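Putative N-acetylmuramoyl-L-alanine amidase,autolysin cwp6 (Peptoclostridium difficile, PDB 5J72) is a cell wall protein that probably hydrolyses the amide bond between N-acetylmuramic acid and L-alanine in peptidoglycan and carries three CWB2 cell wall-anchoring modules. Local coordinates at residues 186-198 against 214-228. Numbering follows the deposited sequence.
Sequences LANKDDIPESTKA and DGSVSQKAVSQIKSA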
ATOM      1  N   LEU A 186     -17.467 -12.326  -2.794  1.00 20.01           N
ATOM      2  CA  LEU A 186     -17.929 -12.352  -1.409  1.00 21.94           C
ATOM      3  C   LEU A 186     -19.316 -12.937  -1.180  1.00 23.59           C
ATOM      4  O   LEU A 186     -20.231 -12.729  -1.981  1.00 23.76           O
ATOM      5  CB  LEU A 186     -17.953 -10.871  -0.918  1.00 22.10           C
ATOM      6  CG  LEU A 186     -16.608 -10.148  -1.075  1.00 21.68           C
ATOM      7  CD1 LEU A 186     -16.752  -8.700  -0.677  1.00 23.83           C
ATOM      8  CD2 LEU A 186     -15.528 -10.856  -0.278  1.00 18.15           C
ATOM      9  N   ALA A 187     -19.449 -13.633  -0.041  1.00 24.79           N
ATOM     10  CA  ALA A 187     -20.697 -14.262   0.379  1.00 26.03           C
ATOM     11  C   ALA A 187     -21.110 -13.729   1.782  1.00 31.60           C
ATOM     12  O   ALA A 187     -20.324 -13.048   2.450  1.00 29.81           O
ATOM     13  CB  ALA A 187     -20.464 -15.743   0.531  1.00 26.90           C
ATOM     14  N   ASN A 188     -22.356 -14.047   2.171  1.00 32.58           N
ATOM     15  CA  ASN A 188     -22.861 -13.806   3.510  1.00 35.37           C
ATOM     16  C   ASN A 188     -22.796 -15.182   4.133  1.00 36.49           C
ATOM     17  O   ASN A 188     -22.522 -16.169   3.431  1.00 33.18           O
ATOM     18  CB  ASN A 188     -24.268 -13.266   3.471  1.00 35.47           C
ATOM     19  CG  ASN A 188     -24.245 -11.825   3.052  1.00 34.50           C
ATOM     20  OD1 ASN A 188     -23.461 -11.043   3.607  1.00 38.27           O
ATOM     21  ND2 ASN A 188     -25.045 -11.369   2.116  1.00 34.31           N
ATOM     22  N   LYS A 189     -23.041 -15.307   5.433  1.00 33.83           N
ATOM     23  CA  LYS A 189     -22.916 -16.634   6.025  1.00 32.99           C
ATOM     24  C   LYS A 189     -23.885 -17.647   5.454  1.00 31.20           C
ATOM     25  O   LYS A 189     -23.518 -18.828   5.298  1.00 32.39           O
ATOM     26  CB  LYS A 189     -23.172 -16.560   7.566  1.00 38.45           C
ATOM     27  CG  LYS A 189     -22.987 -17.907   8.230  1.00 45.36           C
ATOM     28  CD  LYS A 189     -23.464 -17.894   9.682  1.00 54.55           C
ATOM     29  CE  LYS A 189     -23.206 -19.256  10.264  1.00 64.99           C
ATOM     30  NZ  LYS A 189     -23.777 -19.376  11.634  1.00 76.18           N
ATOM     31  N   ASP A 190     -25.115 -17.217   5.148  1.00 32.22           N
ATOM     32  CA  ASP A 190     -26.104 -18.190   4.672  1.00 40.77           C
ATOM     33  C   ASP A 190     -26.673 -17.903   3.276  1.00 44.38           C
ATOM     34  O   ASP A 190     -27.607 -18.577   2.858  1.00 43.17           O
ATOM     35  CB  ASP A 190     -27.275 -18.252   5.711  1.00 44.40           C
ATOM     36  CG  ASP A 190     -26.800 -18.722   7.073  1.00 48.12           C
ATOM     37  OD1 ASP A 190     -26.150 -19.784   7.139  1.00 48.37           O
ATOM     38  OD2 ASP A 190     -27.061 -18.014   8.068  1.00 52.53           O
ATOM     39  N   ASP A 191     -26.139 -16.919   2.554  1.00 43.92           N
ATOM     40  CA  ASP A 191     -26.640 -16.597   1.203  1.00 43.97           C
ATOM     41  C   ASP A 191     -25.567 -15.886   0.379  1.00 41.25           C
ATOM     42  O   ASP A 191     -24.536 -15.488   0.937  1.00 37.52           O
ATOM     43  CB  ASP A 191     -27.838 -15.639   1.290  1.00 44.13           C
ATOM     44  CG  ASP A 191     -27.466 -14.231   1.815  1.00 55.41           C
ATOM     45  OD1 ASP A 191     -27.560 -14.011   3.043  1.00 56.27           O
ATOM     46  OD2 ASP A 191     -27.067 -13.359   0.994  1.00 56.55           O
ATOM     47  N   ILE A 192     -25.802 -15.719  -0.923  1.00 36.53           N
ATOM     48  CA  ILE A 192     -24.913 -14.890  -1.703  1.00 33.87           C
ATOM     49  C   ILE A 192     -25.803 -13.871  -2.310  1.00 32.31           C
ATOM     50  O   ILE A 192     -26.922 -14.205  -2.703  1.00 31.35           O
ATOM     51  CB  ILE A 192     -24.090 -15.628  -2.793  1.00 31.30           C
ATOM     52  CG1 ILE A 192     -25.006 -16.618  -3.623  1.00 32.43           C
ATOM     53  CG2 ILE A 192     -22.950 -16.362  -2.126  1.00 30.02           C
ATOM     54  CD1 ILE A 192     -24.311 -17.111  -4.938  1.00 29.48           C
ATOM     55  N   PRO A 193     -25.390 -12.593  -2.381  1.00 33.22           N
ATOM     56  CA  PRO A 193     -26.266 -11.597  -3.001  1.00 31.91           C
ATOM     57  C   PRO A 193     -26.285 -11.766  -4.529  1.00 33.04           C
ATOM     58  O   PRO A 193     -25.466 -12.475  -5.108  1.00 28.36           O
ATOM     59  CB  PRO A 193     -25.650 -10.269  -2.592  1.00 31.91           C
ATOM     60  CG  PRO A 193     -24.263 -10.564  -2.281  1.00 34.45           C
ATOM     61  CD  PRO A 193     -24.286 -11.949  -1.661  1.00 34.90           C
ATOM     62  N   GLU A 194     -27.205 -11.076  -5.175  1.00 29.78           N
ATOM     63  CA  GLU A 194     -27.376 -11.165  -6.595  1.00 26.92           C
ATOM     64  C   GLU A 194     -26.105 -10.776  -7.365  1.00 30.96           C
ATOM     65  O   GLU A 194     -25.813 -11.379  -8.391  1.00 27.61           O
ATOM     66  CB  GLU A 194     -28.533 -10.222  -6.974  1.00 33.42           C
ATOM     67  CG  GLU A 194     -28.746 -10.067  -8.473  1.00 45.37           C
ATOM     68  CD  GLU A 194     -29.058 -11.400  -9.220  1.00 56.02           C
ATOM     69  OE1 GLU A 194     -29.683 -12.308  -8.621  1.00 57.25           O
ATOM     70  OE2 GLU A 194     -28.680 -11.506 -10.413  1.00 54.55           O
ATOM     71  N   SER A 195     -25.381  -9.745  -6.891  1.00 27.65           N
ATOM     72  CA  SER A 195     -24.154  -9.300  -7.523  1.00 27.17           C
ATOM     73  C   SER A 195     -23.184 -10.531  -7.590  1.00 23.74           C
ATOM     74  O   SER A 195     -22.710 -10.836  -8.690  1.00 24.64           O
ATOM     75  CB  SER A 195     -23.579  -8.115  -6.722  1.00 27.50           C
ATOM     76  OG  SER A 195     -23.278  -8.510  -5.391  1.00 31.87           O
ATOM     77  N   THR A 196     -22.947 -11.247  -6.502  1.00 20.32           N
ATOM     78  CA  THR A 196     -22.034 -12.413  -6.532  1.00 20.76           C
ATOM     79  C   THR A 196     -22.620 -13.567  -7.422  1.00 21.97           C
ATOM     80  O   THR A 196     -21.902 -14.186  -8.192  1.00 20.96           O
ATOM     81  CB  THR A 196     -21.820 -12.955  -5.086  1.00 20.16           C
ATOM     82  OG1 THR A 196     -21.202 -11.904  -4.342  1.00 22.60           O
ATOM     83  CG2 THR A 196     -20.929 -14.223  -5.054  1.00 20.62           C
ATOM     84  N   LYS A 197     -23.947 -13.831  -7.291  1.00 21.12           N
ATOM     85  CA  LYS A 197     -24.577 -14.887  -8.092  1.00 24.44           C
ATOM     86  C   LYS A 197     -24.361 -14.601  -9.594  1.00 23.67           C
ATOM     87  O   LYS A 197     -24.005 -15.504 -10.322  1.00 23.14           O
ATOM     88  CB  LYS A 197     -26.083 -14.896  -7.727  1.00 31.53           C
ATOM     89  CG  LYS A 197     -26.974 -15.564  -8.774  1.00 44.20           C
ATOM     90  CD  LYS A 197     -28.478 -15.547  -8.295  1.00 54.70           C
ATOM     91  CE  LYS A 197     -29.394 -16.174  -9.344  1.00 58.55           C
ATOM     92  NZ  LYS A 197     -29.432 -17.651  -9.158  1.00 59.82           N
ATOM     93  N   ALA A 198     -24.560 -13.357 -10.052  1.00 21.24           N
ATOM     94  CA  ALA A 198     -24.442 -13.066 -11.476  1.00 22.43           C
ATOM     95  C   ALA A 198     -22.998 -13.142 -11.931  1.00 20.99           C
ATOM     96  O   ALA A 198     -22.747 -13.549 -13.077  1.00 20.68           O
ATOM     97  CB  ALA A 198     -25.013 -11.656 -11.785  1.00 21.12           C
ATOM     98  N   ASP A 214     -17.800 -23.877   8.377  1.00 41.28           N
ATOM     99  CA  ASP A 214     -19.229 -23.604   8.130  1.00 46.36           C
ATOM    100  C   ASP A 214     -19.794 -22.535   8.998  1.00 48.28           C
ATOM    101  O   ASP A 214     -20.882 -22.018   8.718  1.00 45.51           O
ATOM    102  CB  ASP A 214     -20.085 -24.875   8.210  1.00 51.50           C
ATOM    103  CG  ASP A 214     -20.011 -25.592   9.535  1.00 63.69           C
ATOM    104  OD1 ASP A 214     -20.396 -26.781   9.582  1.00 64.06           O
ATOM    105  OD2 ASP A 214     -19.558 -24.966  10.534  1.00 66.83           O
ATOM    106  N   GLY A 215     -19.056 -22.157  10.052  1.00 46.89           N
ATOM    107  CA  GLY A 215     -19.513 -21.064  10.891  1.00 44.64           C
ATOM    108  C   GLY A 215     -19.371 -19.748  10.147  1.00 45.38           C
ATOM    109  O   GLY A 215     -20.126 -18.818  10.393  1.00 44.84           O
ATOM    110  N   SER A 216     -18.388 -19.670   9.202  1.00 42.93           N
ATOM    111  CA  SER A 216     -18.146 -18.444   8.407  1.00 41.12           C
ATOM    112  C   SER A 216     -19.033 -18.408   7.147  1.00 37.27           C
ATOM    113  O   SER A 216     -19.734 -17.425   6.873  1.00 37.94           O
ATOM    114  CB  SER A 216     -16.679 -18.386   8.010  1.00 41.47           C
ATOM    115  OG  SER A 216     -16.444 -17.099   7.466  1.00 50.42           O
ATOM    116  N   VAL A 217     -18.997 -19.509   6.411  1.00 36.41           N
ATOM    117  CA  VAL A 217     -19.817 -19.672   5.207  1.00 36.11           C
ATOM    118  C   VAL A 217     -20.468 -21.053   5.336  1.00 29.46           C
ATOM    119  O   VAL A 217     -19.792 -22.078   5.213  1.00 32.31           O
ATOM    120  CB  VAL A 217     -18.953 -19.543   3.921  1.00 31.71           C
ATOM    121  CG1 VAL A 217     -19.884 -19.633   2.691  1.00 31.47           C
ATOM    122  CG2 VAL A 217     -18.196 -18.196   3.941  1.00 28.31           C
ATOM    123  N   SER A 218     -21.758 -21.059   5.567  1.00 33.95           N
ATOM    124  CA  SER A 218     -22.518 -22.303   5.858  1.00 37.85           C
ATOM    125  C   SER A 218     -22.964 -23.083   4.631  1.00 39.80           C
ATOM    126  O   SER A 218     -22.793 -22.634   3.494  1.00 38.92           O
ATOM    127  CB  SER A 218     -23.776 -21.937   6.648  1.00 35.69           C
ATOM    128  OG  SER A 218     -24.780 -21.450   5.785  1.00 33.90           O
ATOM    129  N   GLN A 219     -23.555 -24.254   4.871  1.00 39.35           N
ATOM    130  CA  GLN A 219     -24.101 -25.082   3.809  1.00 40.43           C
ATOM    131  C   GLN A 219     -25.222 -24.323   3.110  1.00 39.04           C
ATOM    132  O   GLN A 219     -25.535 -24.608   1.957  1.00 39.13           O
ATOM    133  CB  GLN A 219     -24.683 -26.377   4.414  1.00 46.06           C
ATOM    134  CG  GLN A 219     -25.379 -27.239   3.344  1.00 59.28           C
ATOM    135  CD  GLN A 219     -24.521 -27.518   2.100  1.00 65.42           C
ATOM    136  OE1 GLN A 219     -23.297 -27.767   2.174  1.00 68.37           O
ATOM    137  NE2 GLN A 219     -25.146 -27.440   0.924  1.00 62.71           N
ATOM    138  N   LYS A 220     -25.871 -23.382   3.804  1.00 35.33           N
ATOM    139  CA  LYS A 220     -26.953 -22.659   3.146  1.00 35.86           C
ATOM    140  C   LYS A 220     -26.347 -21.779   2.058  1.00 36.77           C
ATOM    141  O   LYS A 220     -26.949 -21.623   0.999  1.00 35.05           O
ATOM    142  CB  LYS A 220     -27.720 -21.756   4.113  1.00 39.25           C
ATOM    143  CG  LYS A 220     -28.274 -22.510   5.324  1.00 46.43           C
ATOM    144  CD  LYS A 220     -29.575 -21.870   5.795  1.00 51.84           C
ATOM    145  CE  LYS A 220     -30.168 -22.677   6.962  1.00 56.68           C
ATOM    146  NZ  LYS A 220     -31.410 -22.046   7.470  1.00 59.53           N
ATOM    147  N   ALA A 221     -25.173 -21.177   2.343  1.00 33.67           N
ATOM    148  CA  ALA A 221     -24.541 -20.391   1.286  1.00 31.01           C
ATOM    149  C   ALA A 221     -24.039 -21.380   0.232  1.00 27.30           C
ATOM    150  O   ALA A 221     -24.113 -21.064  -0.954  1.00 30.42           O
ATOM    151  CB  ALA A 221     -23.370 -19.557   1.847  1.00 29.36           C
ATOM    152  N   VAL A 222     -23.532 -22.542   0.615  1.00 26.59           N
ATOM    153  CA  VAL A 222     -23.051 -23.469  -0.385  1.00 29.83           C
ATOM    154  C   VAL A 222     -24.203 -23.786  -1.353  1.00 33.98           C
ATOM    155  O   VAL A 222     -23.965 -23.801  -2.558  1.00 30.44           O
ATOM    156  CB  VAL A 222     -22.479 -24.735   0.256  1.00 32.36           C
ATOM    157  CG1 VAL A 222     -22.188 -25.788  -0.798  1.00 32.10           C
ATOM    158  CG2 VAL A 222     -21.199 -24.392   1.041  1.00 36.53           C
ATOM    159  N   SER A 223     -25.448 -24.000  -0.855  1.00 32.42           N
ATOM    160  CA  SER A 223     -26.523 -24.322  -1.797  1.00 32.89           C
ATOM    161  C   SER A 223     -26.829 -23.196  -2.664  1.00 30.68           C
ATOM    162  O   SER A 223     -27.120 -23.439  -3.838  1.00 31.62           O
ATOM    163  CB  SER A 223     -27.810 -24.744  -1.073  1.00 39.32           C
ATOM    164  OG  SER A 223     -27.456 -25.766  -0.157  1.00 46.69           O
ATOM    165  N   GLN A 224     -26.790 -21.961  -2.184  1.00 28.62           N
ATOM    166  CA  GLN A 224     -27.110 -20.875  -3.125  1.00 29.09           C
ATOM    167  C   GLN A 224     -25.991 -20.714  -4.204  1.00 25.50           C
ATOM    168  O   GLN A 224     -26.273 -20.324  -5.328  1.00 26.11           O
ATOM    169  CB  GLN A 224     -27.296 -19.538  -2.424  1.00 32.00           C
ATOM    170  CG  GLN A 224     -28.539 -19.514  -1.563  1.00 38.50           C
ATOM    171  CD  GLN A 224     -28.893 -18.089  -1.172  1.00 45.83           C
ATOM    172  OE1 GLN A 224     -28.368 -17.114  -1.687  1.00 42.75           O
ATOM    173  NE2 GLN A 224     -29.802 -17.941  -0.214  1.00 52.34           N
ATOM    174  N   ILE A 225     -24.748 -21.039  -3.846  1.00 25.60           N
ATOM    175  CA  ILE A 225     -23.674 -20.945  -4.839  1.00 23.51           C
ATOM    176  C   ILE A 225     -23.949 -22.016  -5.902  1.00 25.43           C
ATOM    177  O   ILE A 225     -23.900 -21.707  -7.088  1.00 26.60           O
ATOM    178  CB  ILE A 225     -22.343 -21.227  -4.118  1.00 24.17           C
ATOM    179  CG1 ILE A 225     -21.976 -19.961  -3.229  1.00 25.09           C
ATOM    180  CG2 ILE A 225     -21.212 -21.538  -5.153  1.00 21.01           C
ATOM    181  CD1 ILE A 225     -20.795 -20.281  -2.315  1.00 24.72           C
ATOM    182  N   LYS A 226     -24.246 -23.259  -5.483  1.00 23.07           N
ATOM    183  CA  LYS A 226     -24.474 -24.313  -6.515  1.00 28.24           C
ATOM    184  C   LYS A 226     -25.736 -24.035  -7.332  1.00 29.03           C
ATOM    185  O   LYS A 226     -25.853 -24.516  -8.468  1.00 28.48           O
ATOM    186  CB  LYS A 226     -24.556 -25.689  -5.859  1.00 25.60           C
ATOM    187  CG  LYS A 226     -23.213 -26.084  -5.295  1.00 26.62           C
ATOM    188  CD  LYS A 226     -23.361 -27.379  -4.510  1.00 35.69           C
ATOM    189  CE  LYS A 226     -22.062 -28.113  -4.549  1.00 45.93           C
ATOM    190  NZ  LYS A 226     -21.922 -29.060  -3.419  1.00 56.63           N
ATOM    191  N   SER A 227     -26.688 -23.268  -6.793  1.00 27.49           N
ATOM    192  CA  SER A 227     -27.867 -22.949  -7.596  1.00 28.76           C
ATOM    193  C   SER A 227     -27.482 -21.992  -8.626  1.00 28.70           C
ATOM    194  O   SER A 227     -28.091 -21.969  -9.696  1.00 29.85           O
ATOM    195  CB  SER A 227     -28.963 -22.300  -6.759  1.00 30.80           C
ATOM    196  OG  SER A 227     -29.571 -23.353  -6.042  1.00 42.86           O
ATOM    197  N   ALA A 228     -26.490 -21.173  -8.351  1.00 26.76           N
ATOM    198  CA  ALA A 228     -26.064 -20.233  -9.372  1.00 26.30           C
ATOM    199  C   ALA A 228     -25.294 -20.959 -10.449  1.00 26.71           C
ATOM    200  O   ALA A 228     -25.599 -20.774 -11.630  1.00 26.32           O
ATOM    201  CB  ALA A 228     -25.181 -19.124  -8.759  1.00 28.35           C
TER
HETATM  202  O   HOH W   1     -28.178 -18.682  -6.346  1.00 46.56           O
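Ser218, the N-cap of helix 219-228, is held by two residues of the loop after strand 184-187. Its backbone N donates to Lys189 O at 2.9 Å, nearly straight and in the carbonyl plane. Its OG donates to the anti lone pair of Asp190 OD1 at 2.5 Å. The same OG accepts from Lys220 N at 3.0 Å and weakly from Ala221 N, so two bonds and a weak third grip the hydroxyl. Further along the helix, Gln224 OE1 accepts from Ile192 N at 3.0 Å, from above its carbonyl plane. The amide end of Gln224 also lies against Asp191 CB. Water 1 links Lys197 NZ to Gln224 O.

The extended Lys189 chain lies beside the 214-216 turn, its CE 3.1 Å from Gly215 O.

Apolar packing continues along the helix. With CG1 of Ile192 between its backbone N and carbonyl carbon (chi1 46°), CD1 lies over Ile225 CA. Ile192 CG2 is 3.9 Å from Ile225 CG1, and the two side chains cross at about a right angle. Lys197 CG touches Ala228 CB at 4.0 Å.

Val217 and Ile225 also reach strand 207-211. The contact joins the loop after an edge strand to a neighbouring helix, within the parallel four-stranded alpha/beta fold, strand order 2-1-3-4, of a CWB2 module.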